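Local coordinates for protein 5-cytosine DNA methyltransferase (Entamoeba histolytica, PDB 3QV2) that binds S-adenosyl-L-homocysteine and, as a DNMT2-type member of the C5-methyltransferase family, probably methylates cytosine at C5 in tRNA or DNA, at residues Lys53-Glu58 / Ser287-Gln292; Tyr152-Ile157 / Tyr173-Arg178; Tyr199-Val204 / Tyr273-Glu278. All coordinates share one frame; numbering follows the deposited sequence.

Contact 1 of 3, residues Lys53-Glu58 / Ser287-Gln292; sequences KNFKEE and SNFTTQ
Asn54, near the C-terminal end of helix 45-55 in the Rossmann-like methyltransferase fold, meets the backbone of Thr290 with both ends of its amide and lies on the ring of Phe289. Its CB already rests against the ring, 3.7 Å from Phe289 CD1. The first torsion puts CG anti to the carbonyl carbon (chi1 -69°), and from there the amide spreads over one face of that ring, with Asn54 CG 3.4 Å from Phe289 CD1. Amide and ring planes are only 15° apart, a true stack. OD1 takes the N-H of Thr290 in a nearly straight bond, Thr290 N to Asn54 OD1 being 2.9 Å. At the other branch, Asn54 ND2 donates a hydrogen bond to Thr290 O at 3.0 Å, and the acceptor lies practically in the amide plane. The same nitrogen is also bonded to Ile50 O, one turn back in its own helix, so the amide is held from both sides of the contact and its flip state is fixed by the two backbone groups of Thr290. Phe289, with CG anti to its backbone N (chi1 -178°), swings its ring under the amide; it also touches Ile20, which binds S-adenosylhomocysteine, and this places the stack just behind the cofactor pocket. Beyond the bonded pair, Thr290 opens an ST turn, its OG1 accepting from Gln292 N at 2.9 Å. Phe55 comes in last, its CE2 reaching the edge of the Phe289 ring at 4.1 Å from CE1.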
loop_
_atom_site.group_PDB
_atom_site.type_symbol
_atom_site.label_atom_id
_atom_site.label_comp_id
_atom_site.label_asym_id
_atom_site.label_seq_id
_atom_site.Cartn_x
_atom_site.Cartn_y
_atom_site.Cartn_z
ATOM N N LYS A 53 3.583 16.710 5.382
ATOM C CA LYS A 53 4.126 16.747 6.737
ATOM C C LYS A 53 5.420 15.947 6.850
ATOM O O LYS A 53 6.375 16.383 7.491
ATOM C CB LYS A 53 3.100 16.219 7.743
ATOM C CG LYS A 53 3.674 15.908 9.121
ATOM C CD LYS A 53 4.152 17.160 9.839
ATOM C CE LYS A 53 4.685 16.827 11.225
ATOM N NZ LYS A 53 5.065 18.045 11.994
ATOM N N ASN A 54 5.445 14.777 6.219
ATOM C CA ASN A 54 6.596 13.882 6.310
ATOM C C ASN A 54 7.687 14.150 5.271
ATOM O O ASN A 54 8.872 13.977 5.552
ATOM C CB ASN A 54 6.144 12.422 6.230
ATOM C CG ASN A 54 5.362 11.987 7.454
ATOM O OD1 ASN A 54 5.942 11.586 8.463
ATOM N ND2 ASN A 54 4.039 12.063 7.373
ATOM N N PHE A 55 7.287 14.571 4.075
ATOM C CA PHE A 55 8.240 14.745 2.981
ATOM C C PHE A 55 8.531 16.209 2.656
ATOM O O PHE A 55 9.359 16.505 1.795
ATOM C CB PHE A 55 7.768 13.995 1.733
ATOM C CG PHE A 55 7.683 12.506 1.922
ATOM C CD1 PHE A 55 8.836 11.743 2.016
ATOM C CD2 PHE A 55 6.455 11.870 2.012
ATOM C CE1 PHE A 55 8.766 10.374 2.194
ATOM C CE2 PHE A 55 6.380 10.499 2.189
ATOM C CZ PHE A 55 7.537 9.751 2.281
ATOM N N LYS A 56 7.852 17.118 3.349
ATOM C CA LYS A 56 8.100 18.550 3.195
ATOM C C LYS A 56 8.048 18.995 1.736
ATOM O O LYS A 56 8.810 19.865 1.316
ATOM C CB LYS A 56 9.452 18.923 3.806
ATOM C CG LYS A 56 9.652 18.407 5.220
ATOM C CD LYS A 56 8.543 18.878 6.146
ATOM C CE LYS A 56 8.762 18.374 7.563
ATOM N NZ LYS A 56 7.693 18.830 8.494
ATOM N N GLU A 57 7.151 18.389 0.968
ATOM C CA GLU A 57 6.965 18.750 -0.432
ATOM C C GLU A 57 5.477 18.805 -0.741
ATOM O O GLU A 57 4.697 18.037 -0.180
ATOM C CB GLU A 57 7.658 17.740 -1.347
ATOM C CG GLU A 57 9.156 17.621 -1.119
ATOM C CD GLU A 57 9.783 16.486 -1.910
ATOM O OE1 GLU A 57 9.226 16.111 -2.962
ATOM O OE2 GLU A 57 10.833 15.968 -1.471
ATOM N N GLU A 58 5.083 19.710 -1.628
ATOM C CA GLU A 58 3.670 19.884 -1.950
ATOM C C GLU A 58 3.160 18.818 -2.915
ATOM O O GLU A 58 3.868 18.411 -3.836
ATOM C CB GLU A 58 3.412 21.278 -2.524
ATOM C CG GLU A 58 1.943 21.567 -2.788
ATOM C CD GLU A 58 1.700 22.995 -3.226
ATOM O OE1 GLU A 58 2.685 23.696 -3.546
ATOM O OE2 GLU A 58 0.525 23.417 -3.246
ATOM N N SER A 287 10.851 5.003 10.936
ATOM C CA SER A 287 10.552 5.260 12.340
ATOM C C SER A 287 10.131 6.705 12.589
ATOM O O SER A 287 9.380 6.992 13.521
ATOM C CB SER A 287 11.752 4.897 13.220
ATOM O OG SER A 287 12.933 5.534 12.769
ATOM N N ASN A 288 10.625 7.614 11.759
ATOM C CA ASN A 288 10.298 9.028 11.898
ATOM C C ASN A 288 9.035 9.434 11.151
ATOM O O ASN A 288 8.466 10.502 11.410
ATOM C CB ASN A 288 11.478 9.903 11.475
ATOM C CG ASN A 288 12.510 10.044 12.568
ATOM O OD1 ASN A 288 12.171 10.074 13.750
ATOM N ND2 ASN A 288 13.778 10.124 12.183
ATOM N N PHE A 289 8.597 8.588 10.224
ATOM C CA PHE A 289 7.341 8.829 9.528
ATOM C C PHE A 289 6.186 8.692 10.514
ATOM O O PHE A 289 6.183 7.792 11.352
ATOM C CB PHE A 289 7.168 7.842 8.372
ATOM C CG PHE A 289 5.916 8.062 7.571
ATOM C CD1 PHE A 289 5.952 8.776 6.381
ATOM C CD2 PHE A 289 4.699 7.557 8.008
ATOM C CE1 PHE A 289 4.797 8.981 5.645
ATOM C CE2 PHE A 289 3.545 7.762 7.273
ATOM C CZ PHE A 289 3.596 8.474 6.093
ATOM N N THR A 290 5.210 9.588 10.418
ATOM C CA THR A 290 4.055 9.548 11.307
ATOM C C THR A 290 2.785 10.078 10.643
ATOM O O THR A 290 2.817 11.075 9.922
ATOM C CB THR A 290 4.316 10.337 12.610
ATOM O OG1 THR A 290 3.154 10.286 13.446
ATOM C CG2 THR A 290 4.650 11.789 12.299
ATOM N N THR A 291 1.671 9.396 10.887
ATOM C CA THR A 291 0.371 9.846 10.408
ATOM C C THR A 291 -0.249 10.764 11.454
ATOM O O THR A 291 -1.317 11.341 11.241
ATOM C CB THR A 291 -0.575 8.664 10.162
ATOM O OG1 THR A 291 -0.826 7.987 11.400
ATOM C CG2 THR A 291 0.038 7.686 9.170
ATOM N N GLN A 292 0.434 10.889 12.588
ATOM C CA GLN A 292 -0.033 11.725 13.686
ATOM C C GLN A 292 0.141 13.203 13.358
ATOM O O GLN A 292 0.826 13.933 14.074
ATOM C CB GLN A 292 0.720 11.388 14.974
ATOM C CG GLN A 292 0.135 12.025 16.225
ATOM C CD GLN A 292 -1.211 11.441 16.604
ATOM O OE1 GLN A 292 -1.289 10.483 17.372
ATOM N NE2 GLN A 292 -2.281 12.017 16.066
#

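Contact 2 of 3, residues Tyr152-Ile157 / Tyr173-Arg178; sequences YYIKDI and YYVMAR
Asp156 OD2 is gripped twice: the hydroxyl of Tyr173 donates to it, OH to OD2 2.7 Å, and Lys135 NZ makes a salt bridge to it. The tyrosine proton arrives on the anti lone pair, away from OD1; OD2 lies in the ring plane at its edge, while the carboxylate plane is turned 73° against the ring. Asp156 gets there with CG between its backbone N and carbonyl carbon (chi1 58°), and the Tyr173 ring is further fixed by an edge-to-face contact with Phe140.

Six backbone bonds join the antiparallel strands 153-159 and 172-178. Tyr153 and Arg178, Lys155 and Met176, and Ile157 and Tyr174 are the hydrogen-bonded pairs; Tyr153 N to Arg178 O is 2.7 Å. Strand 172-178 bonds on its other edge to strand 125-130, running against it: this is the reversed strand characteristic of class I methyltransferases, and 153-159 finishes the sheet.

On one face Ile154 CG2 meets Val175 CG1 at 3.8 Å, toward helix 138-149. On the other, the Met176 chain bends at chi3 (-69°), which brings CE across to the neighbouring strand, 4.1 Å from Ile157 CG2. With a cationic amine and a hydroxyl on one oxygen, Asp156 probably stays ionised: the Tyr173 hydroxyl adds a side-chain bond to the backbone ladder, and the charge ties the last strand to Lys135 in a nearby loop.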
loop_
_atom_site.group_PDB
_atom_site.type_symbol
_atom_site.label_atom_id
_atom_site.label_comp_id
_atom_site.label_asym_id
_atom_site.label_seq_id
_atom_site.Cartn_x
_atom_site.Cartn_y
_atom_site.Cartn_z
ATOM N N TYR A 152 7.458 -2.453 -23.672
ATOM C CA TYR A 152 7.787 -2.713 -22.274
ATOM C C TYR A 152 7.933 -4.202 -21.988
ATOM O O TYR A 152 7.242 -5.030 -22.580
ATOM C CB TYR A 152 6.722 -2.122 -21.345
ATOM C CG TYR A 152 6.881 -0.644 -21.070
ATOM C CD1 TYR A 152 7.668 -0.193 -20.017
ATOM C CD2 TYR A 152 6.238 0.300 -21.855
ATOM C CE1 TYR A 152 7.814 1.157 -19.758
ATOM C CE2 TYR A 152 6.377 1.652 -21.606
ATOM C CZ TYR A 152 7.165 2.075 -20.558
ATOM O OH TYR A 152 7.306 3.419 -20.306
ATOM N N TYR A 153 8.844 -4.533 -21.078
ATOM C CA TYR A 153 8.926 -5.878 -20.524
ATOM C C TYR A 153 8.199 -5.880 -19.185
ATOM O O TYR A 153 8.411 -4.995 -18.358
ATOM C CB TYR A 153 10.382 -6.302 -20.336
ATOM C CG TYR A 153 11.145 -6.452 -21.632
ATOM C CD1 TYR A 153 11.224 -7.680 -22.275
ATOM C CD2 TYR A 153 11.784 -5.365 -22.213
ATOM C CE1 TYR A 153 11.919 -7.823 -23.460
ATOM C CE2 TYR A 153 12.482 -5.497 -23.398
ATOM C CZ TYR A 153 12.546 -6.727 -24.016
ATOM O OH TYR A 153 13.240 -6.862 -25.197
ATOM N N ILE A 154 7.338 -6.870 -18.973
ATOM C CA ILE A 154 6.480 -6.874 -17.796
ATOM C C ILE A 154 6.606 -8.139 -16.956
ATOM O O ILE A 154 6.426 -9.251 -17.452
ATOM C CB ILE A 154 5.000 -6.687 -18.185
ATOM C CG1 ILE A 154 4.832 -5.454 -19.072
ATOM C CG2 ILE A 154 4.130 -6.579 -16.942
ATOM C CD1 ILE A 154 3.423 -5.263 -19.589
ATOM N N LYS A 155 6.924 -7.952 -15.678
ATOM C CA LYS A 155 6.883 -9.039 -14.711
ATOM C C LYS A 155 5.950 -8.679 -13.565
ATOM O O LYS A 155 5.990 -7.565 -13.043
ATOM C CB LYS A 155 8.280 -9.363 -14.181
ATOM C CG LYS A 155 9.172 -10.054 -15.194
ATOM C CD LYS A 155 9.984 -11.160 -14.546
ATOM C CE LYS A 155 10.812 -11.911 -15.576
ATOM N NZ LYS A 155 9.961 -12.513 -16.641
ATOM N N ASP A 156 5.106 -9.627 -13.178
ATOM C CA ASP A 156 4.120 -9.391 -12.133
ATOM C C ASP A 156 4.154 -10.485 -11.070
ATOM O O ASP A 156 4.638 -11.589 -11.317
ATOM C CB ASP A 156 2.722 -9.282 -12.742
ATOM C CG ASP A 156 2.330 -10.521 -13.524
ATOM O OD1 ASP A 156 3.225 -11.329 -13.847
ATOM O OD2 ASP A 156 1.129 -10.686 -13.824
ATOM N N ILE A 157 3.637 -10.172 -9.887
ATOM C CA ILE A 157 3.619 -11.136 -8.794
ATOM C C ILE A 157 2.518 -10.830 -7.786
ATOM O O ILE A 157 2.252 -9.670 -7.474
ATOM C CB ILE A 157 4.975 -11.184 -8.056
ATOM C CG1 ILE A 157 4.978 -12.304 -7.013
ATOM C CG2 ILE A 157 5.278 -9.843 -7.404
ATOM C CD1 ILE A 157 6.272 -12.416 -6.235
ATOM N N TYR A 173 -1.233 -7.365 -5.552
ATOM C CA TYR A 173 -0.731 -7.617 -6.894
ATOM C C TYR A 173 0.262 -6.530 -7.279
ATOM O O TYR A 173 0.013 -5.344 -7.054
ATOM C CB TYR A 173 -1.896 -7.663 -7.883
ATOM C CG TYR A 173 -1.501 -7.916 -9.320
ATOM C CD1 TYR A 173 -0.734 -9.019 -9.669
ATOM C CD2 TYR A 173 -1.918 -7.063 -10.332
ATOM C CE1 TYR A 173 -0.380 -9.256 -10.985
ATOM C CE2 TYR A 173 -1.572 -7.291 -11.649
ATOM C CZ TYR A 173 -0.804 -8.389 -11.970
ATOM O OH TYR A 173 -0.457 -8.621 -13.280
ATOM N N TYR A 174 1.390 -6.937 -7.853
ATOM C CA TYR A 174 2.452 -6.001 -8.205
ATOM C C TYR A 174 2.894 -6.144 -9.658
ATOM O O TYR A 174 3.194 -7.245 -10.119
ATOM C CB TYR A 174 3.658 -6.195 -7.287
ATOM C CG TYR A 174 3.343 -6.052 -5.815
ATOM C CD1 TYR A 174 3.328 -4.805 -5.208
ATOM C CD2 TYR A 174 3.063 -7.164 -5.032
ATOM C CE1 TYR A 174 3.043 -4.667 -3.865
ATOM C CE2 TYR A 174 2.776 -7.038 -3.686
ATOM C CZ TYR A 174 2.768 -5.785 -3.108
ATOM O OH TYR A 174 2.484 -5.646 -1.771
ATOM N N VAL A 175 2.942 -5.024 -10.372
ATOM C CA VAL A 175 3.386 -5.024 -11.759
ATOM C C VAL A 175 4.701 -4.266 -11.903
ATOM O O VAL A 175 4.822 -3.125 -11.463
ATOM C CB VAL A 175 2.338 -4.391 -12.692
ATOM C CG1 VAL A 175 2.843 -4.389 -14.124
ATOM C CG2 VAL A 175 1.019 -5.138 -12.591
ATOM N N MET A 176 5.683 -4.915 -12.519
ATOM C CA MET A 176 6.987 -4.306 -12.748
ATOM C C MET A 176 7.286 -4.235 -14.239
ATOM O O MET A 176 7.540 -5.255 -14.880
ATOM C CB MET A 176 8.076 -5.095 -12.022
ATOM C CG MET A 176 7.984 -5.017 -10.509
ATOM S SD MET A 176 8.643 -6.490 -9.706
ATOM C CE MET A 176 7.405 -7.697 -10.174
ATOM N N ALA A 177 7.251 -3.025 -14.786
ATOM C CA ALA A 177 7.456 -2.828 -16.214
ATOM C C ALA A 177 8.642 -1.912 -16.485
ATOM O O ALA A 177 8.864 -0.940 -15.767
ATOM C CB ALA A 177 6.195 -2.268 -16.854
ATOM N N ARG A 178 9.403 -2.237 -17.524
ATOM C CA ARG A 178 10.547 -1.425 -17.918
ATOM C C ARG A 178 10.936 -1.719 -19.365
ATOM O O ARG A 178 10.467 -2.690 -19.957
ATOM C CB ARG A 178 11.731 -1.665 -16.980
ATOM C CG ARG A 178 12.380 -3.028 -17.123
ATOM C CD ARG A 178 13.364 -3.287 -15.998
ATOM N NE ARG A 178 14.314 -4.342 -16.335
ATOM C CZ ARG A 178 15.179 -4.869 -15.475
ATOM N NH1 ARG A 178 15.205 -4.441 -14.222
ATOM N NH2 ARG A 178 16.011 -5.824 -15.865
#

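Contact 3 of 3, residues Tyr199-Val204 / Tyr273-Glu278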
loop_
_atom_site.group_PDB
_atom_site.type_symbol
_atom_site.label_atom_id
_atom_site.label_comp_id
_atom_site.label_asym_id
_atom_site.label_seq_id
_atom_site.Cartn_x
_atom_site.Cartn_y
_atom_site.Cartn_z
ATOM N N TYR A 199 6.500 -4.505 16.907
ATOM C CA TYR A 199 5.776 -3.373 16.339
ATOM C C TYR A 199 4.862 -2.684 17.347
ATOM O O TYR A 199 4.238 -1.669 17.039
ATOM C CB TYR A 199 4.964 -3.825 15.124
ATOM C CG TYR A 199 5.773 -4.585 14.093
ATOM C CD1 TYR A 199 5.979 -5.954 14.211
ATOM C CD2 TYR A 199 6.330 -3.931 12.999
ATOM C CE1 TYR A 199 6.717 -6.651 13.273
ATOM C CE2 TYR A 199 7.068 -4.621 12.056
ATOM C CZ TYR A 199 7.258 -5.981 12.199
ATOM O OH TYR A 199 7.992 -6.678 11.266
ATOM N N LEU A 200 4.791 -3.232 18.555
ATOM C CA LEU A 200 3.869 -2.734 19.569
ATOM C C LEU A 200 4.388 -1.490 20.281
ATOM O O LEU A 200 5.528 -1.464 20.740
ATOM C CB LEU A 200 3.601 -3.824 20.605
ATOM C CG LEU A 200 3.015 -5.135 20.082
ATOM C CD1 LEU A 200 2.972 -6.184 21.185
ATOM C CD2 LEU A 200 1.630 -4.904 19.502
ATOM N N ASP A 201 3.546 -0.463 20.373
ATOM C CA ASP A 201 3.810 0.649 21.275
ATOM C C ASP A 201 3.786 0.101 22.695
ATOM O O ASP A 201 3.196 -0.950 22.951
ATOM C CB ASP A 201 2.762 1.747 21.120
ATOM C CG ASP A 201 2.677 2.280 19.708
ATOM O OD1 ASP A 201 3.644 2.110 18.937
ATOM O OD2 ASP A 201 1.638 2.882 19.367
ATOM N N ASN A 202 4.413 0.810 23.626
ATOM C CA ASN A 202 4.604 0.260 24.966
ATOM C C ASN A 202 3.795 0.920 26.082
ATOM O O ASN A 202 3.892 0.509 27.238
ATOM C CB ASN A 202 6.093 0.226 25.329
ATOM C CG ASN A 202 6.768 1.564 25.131
ATOM O OD1 ASN A 202 7.508 1.764 24.168
ATOM N ND2 ASN A 202 6.512 2.495 26.042
ATOM N N ASN A 203 2.994 1.926 25.743
ATOM C CA ASN A 203 2.159 2.582 26.743
ATOM C C ASN A 203 0.851 3.110 26.161
ATOM O O ASN A 203 0.503 4.281 26.358
ATOM C CB ASN A 203 2.930 3.715 27.423
ATOM C CG ASN A 203 3.272 4.840 26.463
ATOM O OD1 ASN A 203 3.435 4.622 25.260
ATOM N ND2 ASN A 203 3.381 6.052 26.991
ATOM N N VAL A 204 0.127 2.242 25.457
ATOM C CA VAL A 204 -1.093 2.644 24.759
ATOM C C VAL A 204 -2.171 3.167 25.708
ATOM O O VAL A 204 -2.481 2.537 26.723
ATOM C CB VAL A 204 -1.668 1.474 23.940
ATOM C CG1 VAL A 204 -2.807 1.942 23.039
ATOM C CG2 VAL A 204 -0.562 0.824 23.117
ATOM N N TYR A 273 -7.553 -2.180 19.951
ATOM C CA TYR A 273 -7.164 -2.017 18.560
ATOM C C TYR A 273 -5.687 -1.669 18.509
ATOM O O TYR A 273 -5.141 -1.110 19.461
ATOM C CB TYR A 273 -7.957 -0.892 17.891
ATOM C CG TYR A 273 -9.459 -1.049 17.948
ATOM C CD1 TYR A 273 -10.115 -1.959 17.131
ATOM C CD2 TYR A 273 -10.223 -0.269 18.805
ATOM C CE1 TYR A 273 -11.491 -2.098 17.177
ATOM C CE2 TYR A 273 -11.595 -0.398 18.859
ATOM C CZ TYR A 273 -12.224 -1.314 18.043
ATOM O OH TYR A 273 -13.592 -1.441 18.099
ATOM N N PHE A 274 -5.037 -2.004 17.403
ATOM C CA PHE A 274 -3.693 -1.509 17.156
ATOM C C PHE A 274 -3.784 -0.015 16.880
ATOM O O PHE A 274 -4.729 0.446 16.238
ATOM C CB PHE A 274 -3.057 -2.229 15.967
ATOM C CG PHE A 274 -2.719 -3.670 16.236
ATOM C CD1 PHE A 274 -1.554 -4.007 16.905
ATOM C CD2 PHE A 274 -3.556 -4.688 15.808
ATOM C CE1 PHE A 274 -1.232 -5.329 17.151
ATOM C CE2 PHE A 274 -3.241 -6.014 16.048
ATOM C CZ PHE A 274 -2.076 -6.334 16.722
ATOM N N THR A 275 -2.812 0.746 17.371
ATOM C CA THR A 275 -2.800 2.188 17.155
ATOM C C THR A 275 -2.362 2.508 15.732
ATOM O O THR A 275 -1.755 1.670 15.066
ATOM C CB THR A 275 -1.848 2.894 18.135
ATOM O OG1 THR A 275 -0.491 2.619 17.765
ATOM C CG2 THR A 275 -2.098 2.420 19.557
ATOM N N PRO A 276 -2.670 3.724 15.257
ATOM C CA PRO A 276 -2.224 4.140 13.924
ATOM C C PRO A 276 -0.714 3.976 13.774
ATOM O O PRO A 276 -0.234 3.511 12.739
ATOM C CB PRO A 276 -2.597 5.622 13.882
ATOM C CG PRO A 276 -3.746 5.747 14.822
ATOM C CD PRO A 276 -3.486 4.757 15.921
ATOM N N ASN A 277 0.021 4.354 14.814
ATOM C CA ASN A 277 1.476 4.285 14.800
ATOM C C ASN A 277 1.979 2.851 14.669
ATOM O O ASN A 277 3.015 2.599 14.053
ATOM C CB ASN A 277 2.048 4.942 16.059
ATOM C CG ASN A 277 3.546 5.163 15.975
ATOM O OD1 ASN A 277 4.326 4.465 16.623
ATOM N ND2 ASN A 277 3.954 6.137 15.170
ATOM N N GLU A 278 1.236 1.912 15.247
ATOM C CA GLU A 278 1.597 0.500 15.178
ATOM C C GLU A 278 1.406 -0.066 13.773
ATOM O O GLU A 278 2.247 -0.818 13.280
ATOM C CB GLU A 278 0.799 -0.311 16.203
ATOM C CG GLU A 278 1.205 -0.038 17.644
ATOM C CD GLU A 278 0.353 -0.790 18.650
ATOM O OE1 GLU A 278 -0.842 -1.015 18.369
ATOM O OE2 GLU A 278 0.881 -1.157 19.718
#
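The capping box of Thr275 and Glu278, at the start of helix 276-282, takes in Asp201 from the loop 199-204 as a further partner. Thr275 is the N-cap: its OG1 sits between the backbone N and the carbonyl carbon (chi1 72°) and accepts from Glu278 N at 3.1 Å. The box is closed by Glu278 OE1, which takes the N-H of Thr275, N to OE1 2.8 Å. The threonine hydroxyl is thus engaged as an acceptor and spends its own proton on Asp201, OG1 to OD2 2.7 Å. The two side chains meet tip to tip, and the donor stands 36° out of the carboxylate plane.

Glu278 answers with its second oxygen. OE2 offers its anti lone pair to the backbone N-H of Asp201, 2.8 Å from N, so each of the two acids holds a group of the other segment. The chain between these segments probably forms much of the smaller, target-recognition part, as in other C5-methyltransferases, and here its beginning is pinned to the helix that follows it.

The acids cross obliquely and lie close: Asp201 CG is 3.4 Å from Glu278 CG, and Asp201 OD2 is 4.1 Å from Glu278 OE2. Lys281, bridged to Asp201 OD1, and Arg272, bridged to Glu278 OE1, probably offset that repulsion, as would the positive end of the helix dipole.

Apolar contacts flank the polar centre. Val204 reaches in with CG1, tip to tip with Thr275 CG2 at 3.6 Å, while Leu200 sends CD2 to the edge of the Phe274 ring, 3.7 Å from CE1 and near the ring plane.

Overall arrangement
Contacts 1 and 3 touch, Thr291 of the one packing on Pro276 of the other, and both engage the chain around helix 276-282: contact 3 at its start, contact 1 in the loop after it. Contact 2 is farther off, about 29 Å from contact 1 and 34 Å from contact 3 between centres, and lies on the opposite side of the chain's centre from contact 3. It is the regular one, strand on strand in the central sheet, partly buried with over half its touching residues buried, and carried mainly by backbone bonds. Contact 1 lies at the surface and relies on one neutral amide over a ring; contact 3, also partly buried, works through two carboxylates and a helix cap.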